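Potential RNA-dependent RNA polymerase (Human picobirnavirus, PDB 5I62) catalyses RNA-templated RNA synthesis from ribonucleoside triphosphates, probably serving both transcription and replication of the viral double-stranded RNA genome. Local coordinates at residues Lys460-Leu464 against Trp524-Gln528; Val414-Thr419 against Asn453-Pro458. The contacts are given in a common frame with arbitrary orientation. Residue numbers count along the deposited sequence, not the author numbering.

Contact 1 (Lys460-Leu464 against Trp524-Gln528)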
ATOM      1  N   LYS A 460     -13.793   6.958 -20.680  1.00 23.91           N
ATOM      2  CA  LYS A 460     -12.431   7.446 -20.513  1.00 23.99           C
ATOM      3  C   LYS A 460     -12.095   8.532 -21.530  1.00 27.06           C
ATOM      4  O   LYS A 460     -11.330   9.453 -21.227  1.00 21.65           O
ATOM      5  CB  LYS A 460     -11.447   6.299 -20.612  1.00 21.52           C
ATOM      6  CG  LYS A 460     -11.513   5.581 -21.932  1.00 27.20           C
ATOM      7  CD  LYS A 460     -10.581   4.403 -21.927  1.00 30.02           C
ATOM      8  CE  LYS A 460     -10.724   3.595 -23.205  1.00 35.34           C
ATOM      9  NZ  LYS A 460      -9.450   2.915 -23.530  1.00 36.33           N
ATOM     10  N   GLU A 461     -12.647   8.441 -22.746  1.00 27.54           N
ATOM     11  CA  GLU A 461     -12.318   9.441 -23.760  1.00 28.39           C
ATOM     12  C   GLU A 461     -12.950  10.782 -23.429  1.00 28.01           C
ATOM     13  O   GLU A 461     -12.312  11.832 -23.587  1.00 28.70           O
ATOM     14  CB  GLU A 461     -12.766   8.980 -25.150  1.00 34.27           C
ATOM     15  CG  GLU A 461     -12.134   7.690 -25.620  1.00 31.86           C
ATOM     16  CD  GLU A 461     -10.635   7.821 -25.904  1.00 40.85           C
ATOM     17  OE1 GLU A 461     -10.084   8.950 -25.855  1.00 37.56           O
ATOM     18  OE2 GLU A 461      -9.995   6.776 -26.164  1.00 46.25           O
ATOM     19  N   GLU A 462     -14.218  10.768 -22.999  1.00 26.12           N
ATOM     20  CA  GLU A 462     -14.849  11.989 -22.521  1.00 30.01           C
ATOM     21  C   GLU A 462     -14.118  12.519 -21.300  1.00 29.49           C
ATOM     22  O   GLU A 462     -13.907  13.732 -21.167  1.00 26.47           O
ATOM     23  CB  GLU A 462     -16.317  11.741 -22.191  1.00 27.03           C
ATOM     24  CG  GLU A 462     -17.191  11.406 -23.398  1.00 35.74           C
ATOM     25  CD  GLU A 462     -17.138   9.932 -23.799  1.00 38.97           C
ATOM     26  OE1 GLU A 462     -16.262   9.181 -23.306  1.00 37.41           O
ATOM     27  OE2 GLU A 462     -17.983   9.516 -24.622  1.00 51.54           O
ATOM     28  N   PHE A 463     -13.714  11.617 -20.405  1.00 24.92           N
ATOM     29  CA  PHE A 463     -13.010  12.040 -19.207  1.00 21.38           C
ATOM     30  C   PHE A 463     -11.699  12.730 -19.562  1.00 22.29           C
ATOM     31  O   PHE A 463     -11.358  13.763 -18.974  1.00 21.21           O
ATOM     32  CB  PHE A 463     -12.763  10.848 -18.291  1.00 21.83           C
ATOM     33  CG  PHE A 463     -12.168  11.232 -16.976  1.00 20.53           C
ATOM     34  CD1 PHE A 463     -12.926  11.933 -16.050  1.00 22.91           C
ATOM     35  CD2 PHE A 463     -10.846  10.924 -16.676  1.00 17.67           C
ATOM     36  CE1 PHE A 463     -12.391  12.303 -14.829  1.00 21.28           C
ATOM     37  CE2 PHE A 463     -10.299  11.288 -15.448  1.00 20.77           C
ATOM     38  CZ  PHE A 463     -11.078  11.981 -14.524  1.00 21.70           C
ATOM     39  N   LEU A 464     -10.972  12.192 -20.549  1.00 21.59           N
ATOM     40  CA  LEU A 464      -9.710  12.800 -20.963  1.00 24.51           C
ATOM     41  C   LEU A 464      -9.928  14.188 -21.560  1.00 24.39           C
ATOM     42  O   LEU A 464      -9.180  15.123 -21.260  1.00 22.10           O
ATOM     43  CB  LEU A 464      -9.000  11.896 -21.961  1.00 23.89           C
ATOM     44  CG  LEU A 464      -7.614  12.373 -22.384  1.00 26.76           C
ATOM     45  CD1 LEU A 464      -6.676  12.481 -21.175  1.00 24.77           C
ATOM     46  CD2 LEU A 464      -7.047  11.436 -23.438  1.00 27.16           C
ATOM     47  N   TRP A 524       1.654   3.888 -21.867  1.00 31.69           N
ATOM     48  CA  TRP A 524       0.378   4.158 -21.206  1.00 32.57           C
ATOM     49  C   TRP A 524      -0.703   4.523 -22.219  1.00 29.12           C
ATOM     50  O   TRP A 524      -0.440   5.190 -23.227  1.00 28.54           O
ATOM     51  CB  TRP A 524       0.521   5.286 -20.178  1.00 29.34           C
ATOM     52  CG  TRP A 524       1.286   4.928 -18.942  1.00 32.99           C
ATOM     53  CD1 TRP A 524       1.855   3.723 -18.640  1.00 36.43           C
ATOM     54  CD2 TRP A 524       1.558   5.790 -17.830  1.00 33.61           C
ATOM     55  NE1 TRP A 524       2.468   3.785 -17.412  1.00 37.14           N
ATOM     56  CE2 TRP A 524       2.300   5.042 -16.894  1.00 36.61           C
ATOM     57  CE3 TRP A 524       1.248   7.122 -17.537  1.00 29.85           C
ATOM     58  CZ2 TRP A 524       2.737   5.581 -15.690  1.00 36.35           C
ATOM     59  CZ3 TRP A 524       1.681   7.655 -16.345  1.00 30.32           C
ATOM     60  CH2 TRP A 524       2.420   6.886 -15.434  1.00 32.29           C
ATOM     61  N   TRP A 525      -1.935   4.092 -21.927  1.00 25.92           N
ATOM     62  CA  TRP A 525      -3.082   4.467 -22.745  1.00 27.06           C
ATOM     63  C   TRP A 525      -3.227   5.982 -22.864  1.00 30.39           C
ATOM     64  O   TRP A 525      -3.509   6.509 -23.950  1.00 28.47           O
ATOM     65  CB  TRP A 525      -4.369   3.872 -22.162  1.00 24.91           C
ATOM     66  CG  TRP A 525      -5.571   4.631 -22.623  1.00 29.82           C
ATOM     67  CD1 TRP A 525      -6.190   4.527 -23.833  1.00 29.15           C
ATOM     68  CD2 TRP A 525      -6.270   5.666 -21.905  1.00 29.73           C
ATOM     69  NE1 TRP A 525      -7.240   5.415 -23.909  1.00 27.00           N
ATOM     70  CE2 TRP A 525      -7.309   6.126 -22.741  1.00 27.57           C
ATOM     71  CE3 TRP A 525      -6.120   6.237 -20.634  1.00 25.01           C
ATOM     72  CZ2 TRP A 525      -8.193   7.129 -22.353  1.00 30.01           C
ATOM     73  CZ3 TRP A 525      -7.000   7.237 -20.251  1.00 24.82           C
ATOM     74  CH2 TRP A 525      -8.023   7.670 -21.107  1.00 28.34           C
ATOM     75  N   VAL A 526      -3.069   6.704 -21.747  1.00 27.45           N
ATOM     76  CA  VAL A 526      -3.326   8.141 -21.770  1.00 25.67           C
ATOM     77  C   VAL A 526      -2.326   8.845 -22.680  1.00 24.26           C
ATOM     78  O   VAL A 526      -2.663   9.835 -23.342  1.00 27.58           O
ATOM     79  CB  VAL A 526      -3.309   8.729 -20.338  1.00 23.87           C
ATOM     80  CG1 VAL A 526      -1.928   8.575 -19.698  1.00 22.80           C
ATOM     81  CG2 VAL A 526      -3.714  10.212 -20.353  1.00 22.24           C
ATOM     82  N   VAL A 527      -1.091   8.341 -22.737  1.00 27.14           N
ATOM     83  CA  VAL A 527      -0.096   8.897 -23.648  1.00 26.73           C
ATOM     84  C   VAL A 527      -0.516   8.661 -25.094  1.00 28.07           C
ATOM     85  O   VAL A 527      -0.457   9.568 -25.935  1.00 25.94           O
ATOM     86  CB  VAL A 527       1.292   8.295 -23.353  1.00 28.72           C
ATOM     87  CG1 VAL A 527       2.307   8.757 -24.389  1.00 30.70           C
ATOM     88  CG2 VAL A 527       1.758   8.678 -21.942  1.00 28.93           C
ATOM     89  N   GLN A 528      -0.967   7.440 -25.398  1.00 28.82           N
ATOM     90  CA  GLN A 528      -1.464   7.146 -26.738  1.00 28.14           C
ATOM     91  C   GLN A 528      -2.686   7.993 -27.069  1.00 26.91           C
ATOM     92  O   GLN A 528      -2.824   8.490 -28.195  1.00 27.62           O
ATOM     93  CB  GLN A 528      -1.793   5.661 -26.866  1.00 29.68           C
ATOM     94  CG  GLN A 528      -2.299   5.276 -28.255  1.00 38.31           C
ATOM     95  CD  GLN A 528      -2.992   3.922 -28.286  1.00 38.17           C
ATOM     96  OE1 GLN A 528      -3.164   3.271 -27.256  1.00 39.26           O
ATOM     97  NE2 GLN A 528      -3.381   3.487 -29.486  1.00 40.87           N
TER
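The segments 460-464 and 524-528 are the first turns of two helices. K460 O accepts a hydrogen bond from L464 N at 2.8 Å. W524 is the N-cap residue of the second helix, and its O accepts one from Q528 N at 3.2 Å. The nearest CA atoms, those of L464 and V526, are 7.9 Å apart. Side chains fill the gap. No hydrogen bond crosses it.

W525 has the largest share of the contact. Its indole reaches over to the helix of K460. The K460 ammonium makes an off-centre cation-pi interaction, with NZ 3.8 Å from the centroid of the W525 five-membered ring. The same NZ is hydrogen-bonded to the backbone O of K455. E461 OE2 lies at the ring edge, 3.8 Å from W525 NE1, while its OE1 forms a salt bridge with R533. The rest of the contact is apolar. L464 CD1 packs on V526 CG2 at 3.8 Å, and L464 CB lies 4.4 Å from W525 CH2.

This helix-helix packing lays the C-terminal helix 525-532 on helix 460-469 of the probable thumb, across a linker partly absent from the model (493-519). Helix 441-451 backs it, with I451 touching W525 and V526. Just past that helix, the E452 carboxylate accepts hydrogen bonds from the backbone N atoms of W525 and V526. F463, pointing sideways from this contact, packs against helix 419-427.

Contact 2 (Val414-Thr419 against Asn453-Pro458)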
ATOM      1  N   VAL A 414     -11.968  -6.288 -17.069  1.00 19.57           N
ATOM      2  CA  VAL A 414     -10.987  -5.247 -16.767  1.00 19.89           C
ATOM      3  C   VAL A 414     -11.447  -4.376 -15.595  1.00 20.67           C
ATOM      4  O   VAL A 414     -12.642  -4.168 -15.374  1.00 20.28           O
ATOM      5  CB  VAL A 414     -10.709  -4.381 -18.009  1.00 21.08           C
ATOM      6  CG1 VAL A 414     -10.029  -5.200 -19.093  1.00 21.96           C
ATOM      7  CG2 VAL A 414     -12.007  -3.785 -18.541  1.00 24.29           C
ATOM      8  N   GLY A 415     -10.476  -3.840 -14.853  1.00 22.75           N
ATOM      9  CA  GLY A 415     -10.787  -3.053 -13.673  1.00 18.91           C
ATOM     10  C   GLY A 415     -11.045  -1.592 -14.015  1.00 19.57           C
ATOM     11  O   GLY A 415     -10.246  -0.952 -14.699  1.00 19.61           O
ATOM     12  N   VAL A 416     -12.164  -1.066 -13.540  1.00 18.85           N
ATOM     13  CA  VAL A 416     -12.562   0.303 -13.816  1.00 17.62           C
ATOM     14  C   VAL A 416     -12.246   1.146 -12.585  1.00 16.72           C
ATOM     15  O   VAL A 416     -12.781   0.905 -11.499  1.00 16.06           O
ATOM     16  CB  VAL A 416     -14.051   0.397 -14.190  1.00 18.97           C
ATOM     17  CG1 VAL A 416     -14.434   1.870 -14.427  1.00 18.95           C
ATOM     18  CG2 VAL A 416     -14.351  -0.463 -15.430  1.00 18.21           C
ATOM     19  N   TYR A 417     -11.385   2.134 -12.762  1.00 17.72           N
ATOM     20  CA  TYR A 417     -11.073   3.076 -11.704  1.00 16.50           C
ATOM     21  C   TYR A 417     -12.113   4.194 -11.704  1.00 19.49           C
ATOM     22  O   TYR A 417     -12.654   4.561 -12.747  1.00 20.14           O
ATOM     23  CB  TYR A 417      -9.668   3.622 -11.915  1.00 18.57           C
ATOM     24  CG  TYR A 417      -9.052   4.342 -10.739  1.00 20.51           C
ATOM     25  CD1 TYR A 417      -8.319   3.650  -9.784  1.00 18.56           C
ATOM     26  CD2 TYR A 417      -9.162   5.716 -10.619  1.00 20.60           C
ATOM     27  CE1 TYR A 417      -7.724   4.317  -8.710  1.00 23.04           C
ATOM     28  CE2 TYR A 417      -8.577   6.393  -9.565  1.00 22.65           C
ATOM     29  CZ  TYR A 417      -7.858   5.692  -8.615  1.00 24.48           C
ATOM     30  OH  TYR A 417      -7.290   6.374  -7.575  1.00 23.74           O
ATOM     31  N   SER A 418     -12.412   4.715 -10.519  1.00 18.93           N
ATOM     32  CA  SER A 418     -13.404   5.777 -10.404  1.00 19.80           C
ATOM     33  C   SER A 418     -12.889   7.069 -11.029  1.00 19.92           C
ATOM     34  O   SER A 418     -11.846   7.584 -10.617  1.00 16.74           O
ATOM     35  CB  SER A 418     -13.744   6.019  -8.938  1.00 19.91           C
ATOM     36  OG  SER A 418     -14.490   7.211  -8.795  1.00 20.57           O
ATOM     37  N   THR A 419     -13.630   7.614 -11.998  1.00 18.10           N
ATOM     38  CA  THR A 419     -13.284   8.942 -12.502  1.00 18.98           C
ATOM     39  C   THR A 419     -13.456  10.000 -11.421  1.00 19.65           C
ATOM     40  O   THR A 419     -12.737  11.009 -11.410  1.00 20.73           O
ATOM     41  CB  THR A 419     -14.128   9.307 -13.724  1.00 22.44           C
ATOM     42  OG1 THR A 419     -15.530   9.243 -13.394  1.00 23.41           O
ATOM     43  CG2 THR A 419     -13.822   8.365 -14.882  1.00 22.15           C
ATOM     44  N   ASN A 453      -5.112   5.502 -14.639  1.00 19.94           N
ATOM     45  CA  ASN A 453      -5.915   4.526 -13.911  1.00 22.15           C
ATOM     46  C   ASN A 453      -7.271   4.269 -14.560  1.00 19.47           C
ATOM     47  O   ASN A 453      -7.801   3.159 -14.442  1.00 20.30           O
ATOM     48  CB  ASN A 453      -6.104   4.986 -12.471  1.00 19.30           C
ATOM     49  CG  ASN A 453      -4.826   4.948 -11.689  1.00 25.26           C
ATOM     50  OD1 ASN A 453      -4.150   3.922 -11.651  1.00 30.29           O
ATOM     51  ND2 ASN A 453      -4.471   6.065 -11.076  1.00 28.39           N
ATOM     52  N   VAL A 454      -7.854   5.258 -15.245  1.00 19.01           N
ATOM     53  CA  VAL A 454      -9.211   5.099 -15.772  1.00 18.06           C
ATOM     54  C   VAL A 454      -9.196   4.550 -17.197  1.00 18.70           C
ATOM     55  O   VAL A 454     -10.178   4.675 -17.931  1.00 19.11           O
ATOM     56  CB  VAL A 454     -10.006   6.416 -15.691  1.00 21.00           C
ATOM     57  CG1 VAL A 454      -9.930   7.002 -14.278  1.00 20.24           C
ATOM     58  CG2 VAL A 454      -9.485   7.436 -16.720  1.00 21.27           C
ATOM     59  N   LYS A 455      -8.108   3.881 -17.573  1.00 20.23           N
ATOM     60  CA  LYS A 455      -7.914   3.410 -18.947  1.00 22.39           C
ATOM     61  C   LYS A 455      -8.948   2.380 -19.413  1.00 25.78           C
ATOM     62  O   LYS A 455      -8.968   2.065 -20.608  1.00 22.47           O
ATOM     63  CB  LYS A 455      -6.527   2.807 -19.098  1.00 21.85           C
ATOM     64  CG  LYS A 455      -6.392   1.496 -18.327  1.00 25.06           C
ATOM     65  CD  LYS A 455      -4.946   1.149 -18.038  1.00 29.12           C
ATOM     66  CE  LYS A 455      -4.440   0.086 -18.985  1.00 37.04           C
ATOM     67  NZ  LYS A 455      -2.992  -0.173 -18.788  1.00 40.26           N
ATOM     68  N   TYR A 456      -9.783   1.830 -18.526  1.00 20.60           N
ATOM     69  CA  TYR A 456     -10.847   0.926 -18.957  1.00 23.29           C
ATOM     70  C   TYR A 456     -12.234   1.454 -18.652  1.00 23.91           C
ATOM     71  O   TYR A 456     -13.215   0.719 -18.818  1.00 25.13           O
ATOM     72  CB  TYR A 456     -10.684  -0.451 -18.329  1.00 25.44           C
ATOM     73  CG  TYR A 456      -9.440  -1.161 -18.762  1.00 21.92           C
ATOM     74  CD1 TYR A 456      -9.251  -1.513 -20.094  1.00 27.38           C
ATOM     75  CD2 TYR A 456      -8.464  -1.504 -17.844  1.00 26.12           C
ATOM     76  CE1 TYR A 456      -8.117  -2.169 -20.501  1.00 28.25           C
ATOM     77  CE2 TYR A 456      -7.333  -2.171 -18.238  1.00 29.77           C
ATOM     78  CZ  TYR A 456      -7.164  -2.504 -19.564  1.00 32.21           C
ATOM     79  OH  TYR A 456      -6.031  -3.165 -19.964  1.00 44.54           O
ATOM     80  N   HIS A 457     -12.339   2.688 -18.181  1.00 20.63           N
ATOM     81  CA  HIS A 457     -13.633   3.258 -17.864  1.00 20.15           C
ATOM     82  C   HIS A 457     -14.428   3.433 -19.151  1.00 21.61           C
ATOM     83  O   HIS A 457     -13.862   3.808 -20.182  1.00 22.40           O
ATOM     84  CB  HIS A 457     -13.434   4.602 -17.162  1.00 22.23           C
ATOM     85  CG  HIS A 457     -14.634   5.129 -16.437  1.00 23.53           C
ATOM     86  ND1 HIS A 457     -15.700   5.712 -17.084  1.00 23.15           N
ATOM     87  CD2 HIS A 457     -14.913   5.200 -15.114  1.00 20.68           C
ATOM     88  CE1 HIS A 457     -16.591   6.106 -16.192  1.00 22.74           C
ATOM     89  NE2 HIS A 457     -16.136   5.808 -14.989  1.00 20.96           N
ATOM     90  N   PRO A 458     -15.731   3.176 -19.132  1.00 22.51           N
ATOM     91  CA  PRO A 458     -16.530   3.362 -20.355  1.00 25.29           C
ATOM     92  C   PRO A 458     -16.461   4.775 -20.918  1.00 30.30           C
ATOM     93  O   PRO A 458     -16.602   4.953 -22.133  1.00 28.14           O
ATOM     94  CB  PRO A 458     -17.953   2.999 -19.906  1.00 26.46           C
ATOM     95  CG  PRO A 458     -17.948   3.152 -18.414  1.00 27.82           C
ATOM     96  CD  PRO A 458     -16.550   2.741 -17.986  1.00 24.11           C
TER
HETATM   97  O   HOH W   1      -9.807   1.748 -15.607  1.00 18.81           O
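Y456, Y417 and H457 bury the most surface between 414-419 and 453-458. Each has a ring in CH-pi contact. V414 CB sits over one face of Y456, 3.7 Å from the ring centroid. N453 CB lies over one face of Y417, 3.6 Å from its centroid. T419 CG2 lies over one face of H457, 3.5 Å from its centroid. Rings and CH groups come from both segments, so their side chains interdigitate.

A type I beta turn from V454 to H457 shapes the second segment. It is closed by a hydrogen bond from H457 N to V454 O at 2.9 Å. The turn brings H457 up to the short strand 416-417. There H457 CD2 meets V416 CG1 at 3.4 Å and, at the ring edge, Y417 O at 3.3 Å. V454 CG1 adds apolar packing, 4.0 Å from Y417 CD2.

No direct hydrogen bond joins the segments. One water takes over this role. It donates to G415 O at 2.9 Å and N453 O at 2.7 Å. It accepts from Y456 N at 2.9 Å and Y417 N at 3.3 Å.

This region follows the GDD hairpin of strands 355-357 and 360-363 and is consistent with the polymerase thumb. E69 of helix 63-73 accepts hydrogen bonds from S418 OG, T419 OG1 and H457 NE2. Y456 also touches helix 237-250. Backbone hydrogen bonds between V416 and W402 add the weakly bonded strand 416-417 to strand 401-404, at the end of a three-stranded antiparallel sheet. The contact thus packs the loop between helices 441-451 and 460-469 against that strand and the start of helix 419-427.

The two contacts lie in series along the chain, with centres 10 Å apart. Contact 2 is buried and contact 1 only partly so; contact 1 is also farther from the chain centre, at about 25 Å against 19 Å. Contact 2 joins a loop to an edge strand, through CH-pi packing and a shared water. Contact 1 joins two helix starts, with a cation-pi pair beside a small apolar patch. The loop 453-458 leads straight into helix 460-469, so the two contacts touch: K460 CB lies 3.4 Å from V454 O. F463 CE1 packs on T419 CB at 3.6 Å. Both probably belong to the polymerase thumb.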